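Local structure of pyocin sheath PA0622 (Pseudomonas aeruginosa, 6PYT) at residues Phe179-Ala191 with Ile226-Phe238. The protein probably forms, in many copies, the contractile sheath of an R-type pyocin, a phage-tail-like particle of the myovirus tail sheath family. Sequence-based numbering, arbitrary orientation.
Sequences FMVDPGVQVWDSA and IKGVTGTSRPVEF
Gln186 faces both Thr230 and Gly231, a classic beta bulge, where residues 229-233 of the loop run antiparallel alongside Gly184-Val187. Strand 185-189 is one arm of a two-stranded hairpin with strand 194-198. The join lies in the subtilisin-like domain of the sheath protein, just past strand 178-181 of its central sheet.

Backbone bonds set the register. Ser233 N reaches Gly184 O at 2.8 Å, and Gln186 N gives a straighter bond (163° at the hydrogen) to Gly231 O. Between them Val185 bridges Thr232, and Thr232 CA adds a CH...O contact to Gly184 O. At the bulge Gln186 O accepts from Thr230 N, 3.3 Å away, and from Thr230 OG1, a bond modelled very short, its length not to be relied on; in the model chi1 of 57° turns this hydroxyl toward Gln186 O.

Apolar contacts lie alongside the pairing. Beside the bulge, Val185 and Val229 cross at about a right angle, CG1 to CG1 at 3.6 Å, with Val185 also resting on Ala198 of the hairpin's other arm. From the bulge, Thr230 CG2 reaches Trp188 CB. At one end the Pro183 ring lies near the Arg234 guanidinium, and its CG touches Val236 CG2 at 3.7 Å.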
ATOM      1  N   PHE B 179     -36.712 -16.594 -55.853  1.00 44.86           N
ATOM      2  CA  PHE B 179     -37.141 -16.283 -54.493  1.00 44.86           C
ATOM      3  C   PHE B 179     -38.324 -15.333 -54.609  1.00 44.86           C
ATOM      4  O   PHE B 179     -38.140 -14.136 -54.824  1.00 44.86           O
ATOM      5  CB  PHE B 179     -36.005 -15.662 -53.699  1.00 44.86           C
ATOM      6  CG  PHE B 179     -36.344 -15.370 -52.277  1.00 44.86           C
ATOM      7  CD1 PHE B 179     -36.411 -16.386 -51.354  1.00 44.86           C
ATOM      8  CD2 PHE B 179     -36.579 -14.078 -51.858  1.00 44.86           C
ATOM      9  CE1 PHE B 179     -36.699 -16.131 -50.044  1.00 44.86           C
ATOM     10  CE2 PHE B 179     -36.877 -13.817 -50.545  1.00 44.86           C
ATOM     11  CZ  PHE B 179     -36.931 -14.849 -49.639  1.00 44.86           C
ATOM     12  N   MET B 180     -39.531 -15.857 -54.474  1.00 48.03           N
ATOM     13  CA  MET B 180     -40.722 -15.054 -54.681  1.00 48.03           C
ATOM     14  C   MET B 180     -41.144 -14.400 -53.376  1.00 48.03           C
ATOM     15  O   MET B 180     -41.185 -15.056 -52.333  1.00 48.03           O
ATOM     16  CB  MET B 180     -41.860 -15.905 -55.227  1.00 48.03           C
ATOM     17  CG  MET B 180     -43.045 -15.097 -55.692  1.00 48.03           C
ATOM     18  SD  MET B 180     -44.348 -16.173 -56.265  1.00 48.03           S
ATOM     19  CE  MET B 180     -43.530 -16.879 -57.676  1.00 48.03           C
ATOM     20  N   VAL B 181     -41.443 -13.107 -53.436  1.00 49.47           N
ATOM     21  CA  VAL B 181     -42.045 -12.374 -52.331  1.00 49.47           C
ATOM     22  C   VAL B 181     -43.364 -11.828 -52.857  1.00 49.47           C
ATOM     23  O   VAL B 181     -43.381 -10.826 -53.576  1.00 49.47           O
ATOM     24  CB  VAL B 181     -41.146 -11.248 -51.817  1.00 49.47           C
ATOM     25  CG1 VAL B 181     -41.835 -10.498 -50.700  1.00 49.47           C
ATOM     26  CG2 VAL B 181     -39.833 -11.800 -51.347  1.00 49.47           C
ATOM     27  N   ASP B 182     -44.473 -12.476 -52.517  1.00 52.85           N
ATOM     28  CA  ASP B 182     -45.722 -12.080 -53.164  1.00 52.85           C
ATOM     29  C   ASP B 182     -46.390 -10.784 -52.695  1.00 52.85           C
ATOM     30  O   ASP B 182     -46.739  -9.978 -53.570  1.00 52.85           O
ATOM     31  CB  ASP B 182     -46.763 -13.195 -53.096  1.00 52.85           C
ATOM     32  N   PRO B 183     -46.640 -10.530 -51.398  1.00 51.50           N
ATOM     33  CA  PRO B 183     -47.465  -9.361 -51.055  1.00 51.50           C
ATOM     34  C   PRO B 183     -46.708  -8.065 -51.285  1.00 51.50           C
ATOM     35  O   PRO B 183     -45.554  -7.921 -50.882  1.00 51.50           O
ATOM     36  CB  PRO B 183     -47.780  -9.566 -49.571  1.00 51.50           C
ATOM     37  CG  PRO B 183     -47.479 -10.978 -49.316  1.00 51.50           C
ATOM     38  CD  PRO B 183     -46.316 -11.268 -50.164  1.00 51.50           C
ATOM     39  N   GLY B 184     -47.356  -7.141 -51.980  1.00 54.03           N
ATOM     40  CA  GLY B 184     -46.737  -5.871 -52.258  1.00 54.03           C
ATOM     41  C   GLY B 184     -46.634  -5.008 -51.021  1.00 54.03           C
ATOM     42  O   GLY B 184     -47.311  -5.209 -50.019  1.00 54.03           O
ATOM     43  N   VAL B 185     -45.764  -4.057 -51.103  1.00 55.57           N
ATOM     44  CA  VAL B 185     -45.546  -3.072 -50.057  1.00 55.57           C
ATOM     45  C   VAL B 185     -46.468  -1.882 -50.278  1.00 55.57           C
ATOM     46  O   VAL B 185     -46.646  -1.414 -51.406  1.00 55.57           O
ATOM     47  CB  VAL B 185     -44.060  -2.668 -50.038  1.00 55.57           C
ATOM     48  CG1 VAL B 185     -43.861  -1.282 -49.514  1.00 55.57           C
ATOM     49  CG2 VAL B 185     -43.297  -3.633 -49.166  1.00 55.57           C
ATOM     50  N   GLN B 186     -47.084  -1.411 -49.202  1.00 60.04           N
ATOM     51  CA  GLN B 186     -47.888  -0.201 -49.199  1.00 60.04           C
ATOM     52  C   GLN B 186     -47.071   0.865 -48.473  1.00 60.04           C
ATOM     53  O   GLN B 186     -46.982   0.855 -47.245  1.00 60.04           O
ATOM     54  CB  GLN B 186     -49.218  -0.483 -48.515  1.00 60.04           C
ATOM     55  CG  GLN B 186     -50.283   0.542 -48.706  1.00 60.04           C
ATOM     56  CD  GLN B 186     -51.566   0.120 -48.035  1.00 60.04           C
ATOM     57  OE1 GLN B 186     -51.598  -0.884 -47.327  1.00 60.04           O
ATOM     58  NE2 GLN B 186     -52.641   0.863 -48.276  1.00 60.04           N
ATOM     59  N   VAL B 187     -46.460   1.773 -49.228  1.00 64.18           N
ATOM     60  CA  VAL B 187     -45.541   2.771 -48.690  1.00 64.18           C
ATOM     61  C   VAL B 187     -46.178   4.154 -48.795  1.00 64.18           C
ATOM     62  O   VAL B 187     -46.858   4.467 -49.778  1.00 64.18           O
ATOM     63  CB  VAL B 187     -44.171   2.688 -49.406  1.00 64.18           C
ATOM     64  CG1 VAL B 187     -44.310   2.842 -50.906  1.00 64.18           C
ATOM     65  CG2 VAL B 187     -43.189   3.706 -48.870  1.00 64.18           C
ATOM     66  N   TRP B 188     -46.005   4.965 -47.754  1.00 72.78           N
ATOM     67  CA  TRP B 188     -46.630   6.280 -47.718  1.00 72.78           C
ATOM     68  C   TRP B 188     -45.903   7.238 -48.651  1.00 72.78           C
ATOM     69  O   TRP B 188     -44.703   7.484 -48.495  1.00 72.78           O
ATOM     70  CB  TRP B 188     -46.634   6.828 -46.297  1.00 72.78           C
ATOM     71  CG  TRP B 188     -47.297   8.152 -46.208  1.00 72.78           C
ATOM     72  CD1 TRP B 188     -48.627   8.415 -46.349  1.00 72.78           C
ATOM     73  CD2 TRP B 188     -46.657   9.412 -46.008  1.00 72.78           C
ATOM     74  NE1 TRP B 188     -48.858   9.763 -46.227  1.00 72.78           N
ATOM     75  CE2 TRP B 188     -47.662  10.397 -46.021  1.00 72.78           C
ATOM     76  CE3 TRP B 188     -45.330   9.803 -45.813  1.00 72.78           C
ATOM     77  CZ2 TRP B 188     -47.384  11.748 -45.842  1.00 72.78           C
ATOM     78  CZ3 TRP B 188     -45.054  11.147 -45.637  1.00 72.78           C
ATOM     79  CH2 TRP B 188     -46.076  12.102 -45.651  1.00 72.78           C
ATOM     80  N   ASP B 189     -46.634   7.782 -49.619  1.00 75.19           N
ATOM     81  CA  ASP B 189     -46.093   8.751 -50.562  1.00 75.19           C
ATOM     82  C   ASP B 189     -46.202  10.146 -49.961  1.00 75.19           C
ATOM     83  O   ASP B 189     -47.255  10.523 -49.441  1.00 75.19           O
ATOM     84  CB  ASP B 189     -46.845   8.679 -51.893  1.00 75.19           C
ATOM     85  N   SER B 190     -45.112  10.911 -50.040  1.00 78.48           N
ATOM     86  CA  SER B 190     -45.121  12.261 -49.485  1.00 78.48           C
ATOM     87  C   SER B 190     -45.894  13.230 -50.369  1.00 78.48           C
ATOM     88  O   SER B 190     -46.491  14.186 -49.861  1.00 78.48           O
ATOM     89  CB  SER B 190     -43.692  12.763 -49.287  1.00 78.48           C
ATOM     90  OG  SER B 190     -43.039  12.936 -50.533  1.00 78.48           O
ATOM     91  N   ALA B 191     -45.898  13.000 -51.684  1.00 79.78           N
ATOM     92  CA  ALA B 191     -46.533  13.931 -52.612  1.00 79.78           C
ATOM     93  C   ALA B 191     -48.051  13.846 -52.526  1.00 79.78           C
ATOM     94  O   ALA B 191     -48.729  14.843 -52.253  1.00 79.78           O
ATOM     95  CB  ALA B 191     -46.056  13.654 -54.038  1.00 79.78           C
ATOM     96  N   ILE B 226     -37.869  -4.987 -42.683  1.00 48.77           N
ATOM     97  CA  ILE B 226     -37.945  -4.146 -43.869  1.00 48.77           C
ATOM     98  C   ILE B 226     -38.223  -2.724 -43.412  1.00 48.77           C
ATOM     99  O   ILE B 226     -39.198  -2.472 -42.699  1.00 48.77           O
ATOM    100  CB  ILE B 226     -39.032  -4.640 -44.830  1.00 48.77           C
ATOM    101  CG1 ILE B 226     -38.695  -6.031 -45.343  1.00 48.77           C
ATOM    102  CG2 ILE B 226     -39.164  -3.707 -45.993  1.00 48.77           C
ATOM    103  CD1 ILE B 226     -39.807  -6.667 -46.082  1.00 48.77           C
ATOM    104  N   LYS B 227     -37.366  -1.794 -43.808  1.00 51.39           N
ATOM    105  CA  LYS B 227     -37.485  -0.417 -43.362  1.00 51.39           C
ATOM    106  C   LYS B 227     -38.007   0.483 -44.474  1.00 51.39           C
ATOM    107  O   LYS B 227     -37.778   0.237 -45.659  1.00 51.39           O
ATOM    108  CB  LYS B 227     -36.144   0.110 -42.853  1.00 51.39           C
ATOM    109  CG  LYS B 227     -35.749  -0.389 -41.484  1.00 51.39           C
ATOM    110  CD  LYS B 227     -34.392   0.167 -41.105  1.00 51.39           C
ATOM    111  CE  LYS B 227     -34.423   1.662 -40.881  1.00 51.39           C
ATOM    112  NZ  LYS B 227     -33.100   2.183 -40.435  1.00 51.39           N
ATOM    113  N   GLY B 228     -38.716   1.532 -44.071  1.00 54.25           N
ATOM    114  CA  GLY B 228     -39.284   2.476 -45.009  1.00 54.25           C
ATOM    115  C   GLY B 228     -40.655   2.116 -45.520  1.00 54.25           C
ATOM    116  O   GLY B 228     -41.081   2.662 -46.541  1.00 54.25           O
ATOM    117  N   VAL B 229     -41.360   1.214 -44.844  1.00 53.92           N
ATOM    118  CA  VAL B 229     -42.632   0.680 -45.306  1.00 53.92           C
ATOM    119  C   VAL B 229     -43.686   0.903 -44.233  1.00 53.92           C
ATOM    120  O   VAL B 229     -43.377   1.033 -43.044  1.00 53.92           O
ATOM    121  CB  VAL B 229     -42.507  -0.814 -45.652  1.00 53.92           C
ATOM    122  CG1 VAL B 229     -41.555  -0.991 -46.779  1.00 53.92           C
ATOM    123  CG2 VAL B 229     -41.959  -1.547 -44.486  1.00 53.92           C
ATOM    124  N   THR B 230     -44.944   0.965 -44.664  1.00 57.06           N
ATOM    125  CA  THR B 230     -46.052   1.273 -43.774  1.00 57.06           C
ATOM    126  C   THR B 230     -47.134   0.208 -43.758  1.00 57.06           C
ATOM    127  O   THR B 230     -48.112   0.356 -43.020  1.00 57.06           O
ATOM    128  CB  THR B 230     -46.686   2.618 -44.147  1.00 57.06           C
ATOM    129  OG1 THR B 230     -47.120   2.584 -45.510  1.00 57.06           O
ATOM    130  CG2 THR B 230     -45.710   3.760 -43.948  1.00 57.06           C
ATOM    131  N   GLY B 231     -46.993  -0.850 -44.533  1.00 56.29           N
ATOM    132  CA  GLY B 231     -48.003  -1.884 -44.592  1.00 56.29           C
ATOM    133  C   GLY B 231     -47.855  -2.684 -45.859  1.00 56.29           C
ATOM    134  O   GLY B 231     -47.062  -2.363 -46.737  1.00 56.29           O
ATOM    135  N   THR B 232     -48.639  -3.748 -45.941  1.00 55.26           N
ATOM    136  CA  THR B 232     -48.640  -4.598 -47.118  1.00 55.26           C
ATOM    137  C   THR B 232     -49.932  -4.405 -47.899  1.00 55.26           C
ATOM    138  O   THR B 232     -50.892  -3.801 -47.418  1.00 55.26           O
ATOM    139  CB  THR B 232     -48.464  -6.071 -46.743  1.00 55.26           C
ATOM    140  OG1 THR B 232     -49.587  -6.506 -45.978  1.00 55.26           O
ATOM    141  CG2 THR B 232     -47.213  -6.252 -45.921  1.00 55.26           C
ATOM    142  N   SER B 233     -49.932  -4.919 -49.131  1.00 56.48           N
ATOM    143  CA  SER B 233     -51.107  -4.787 -49.985  1.00 56.48           C
ATOM    144  C   SER B 233     -52.238  -5.671 -49.494  1.00 56.48           C
ATOM    145  O   SER B 233     -53.411  -5.308 -49.606  1.00 56.48           O
ATOM    146  CB  SER B 233     -50.752  -5.134 -51.430  1.00 56.48           C
ATOM    147  OG  SER B 233     -49.822  -4.207 -51.954  1.00 56.48           O
ATOM    148  N   ARG B 234     -51.901  -6.833 -48.955  1.00 55.25           N
ATOM    149  CA  ARG B 234     -52.843  -7.708 -48.301  1.00 55.25           C
ATOM    150  C   ARG B 234     -52.323  -8.008 -46.904  1.00 55.25           C
ATOM    151  O   ARG B 234     -51.112  -8.144 -46.712  1.00 55.25           O
ATOM    152  CB  ARG B 234     -53.006  -9.010 -49.077  1.00 55.25           C
ATOM    153  CG  ARG B 234     -53.587  -8.835 -50.450  1.00 55.25           C
ATOM    154  CD  ARG B 234     -53.712 -10.173 -51.123  1.00 55.25           C
ATOM    155  NE  ARG B 234     -52.412 -10.780 -51.402  1.00 55.25           N
ATOM    156  CZ  ARG B 234     -51.965 -11.874 -50.797  1.00 55.25           C
ATOM    157  NH1 ARG B 234     -52.709 -12.458 -49.873  1.00 55.25           N
ATOM    158  NH2 ARG B 234     -50.780 -12.377 -51.100  1.00 55.25           N
ATOM    159  N   PRO B 235     -53.199  -8.098 -45.906  1.00 55.11           N
ATOM    160  CA  PRO B 235     -52.737  -8.453 -44.556  1.00 55.11           C
ATOM    161  C   PRO B 235     -52.375  -9.928 -44.521  1.00 55.11           C
ATOM    162  O   PRO B 235     -53.192 -10.785 -44.858  1.00 55.11           O
ATOM    163  CB  PRO B 235     -53.952  -8.144 -43.673  1.00 55.11           C
ATOM    164  CG  PRO B 235     -54.861  -7.318 -44.516  1.00 55.11           C
ATOM    165  CD  PRO B 235     -54.632  -7.760 -45.921  1.00 55.11           C
ATOM    166  N   VAL B 236     -51.143 -10.219 -44.156  1.00 52.83           N
ATOM    167  CA  VAL B 236     -50.657 -11.589 -44.123  1.00 52.83           C
ATOM    168  C   VAL B 236     -50.654 -12.070 -42.680  1.00 52.83           C
ATOM    169  O   VAL B 236     -50.261 -11.346 -41.761  1.00 52.83           O
ATOM    170  CB  VAL B 236     -49.274 -11.700 -44.788  1.00 52.83           C
ATOM    171  CG1 VAL B 236     -48.699 -13.090 -44.670  1.00 52.83           C
ATOM    172  CG2 VAL B 236     -49.401 -11.365 -46.235  1.00 52.83           C
ATOM    173  N   GLU B 237     -51.097 -13.301 -42.491  1.00 53.43           N
ATOM    174  CA  GLU B 237     -51.603 -13.823 -41.235  1.00 53.43           C
ATOM    175  C   GLU B 237     -50.688 -14.947 -40.771  1.00 53.43           C
ATOM    176  O   GLU B 237     -50.800 -16.079 -41.251  1.00 53.43           O
ATOM    177  CB  GLU B 237     -53.025 -14.318 -41.473  1.00 53.43           C
ATOM    178  N   PHE B 238     -49.785 -14.667 -39.845  1.00 50.17           N
ATOM    179  CA  PHE B 238     -49.019 -15.742 -39.235  1.00 50.17           C
ATOM    180  C   PHE B 238     -49.635 -16.127 -37.901  1.00 50.17           C
ATOM    181  O   PHE B 238     -49.494 -15.408 -36.909  1.00 50.17           O
ATOM    182  CB  PHE B 238     -47.549 -15.418 -39.043  1.00 50.17           C
ATOM    183  CG  PHE B 238     -46.842 -16.498 -38.302  1.00 50.17           C
ATOM    184  CD1 PHE B 238     -46.737 -17.762 -38.857  1.00 50.17           C
ATOM    185  CD2 PHE B 238     -46.323 -16.279 -37.038  1.00 50.17           C
ATOM    186  CE1 PHE B 238     -46.118 -18.780 -38.175  1.00 50.17           C
ATOM    187  CE2 PHE B 238     -45.695 -17.299 -36.352  1.00 50.17           C
ATOM    188  CZ  PHE B 238     -45.594 -18.551 -36.924  1.00 50.17           C
TER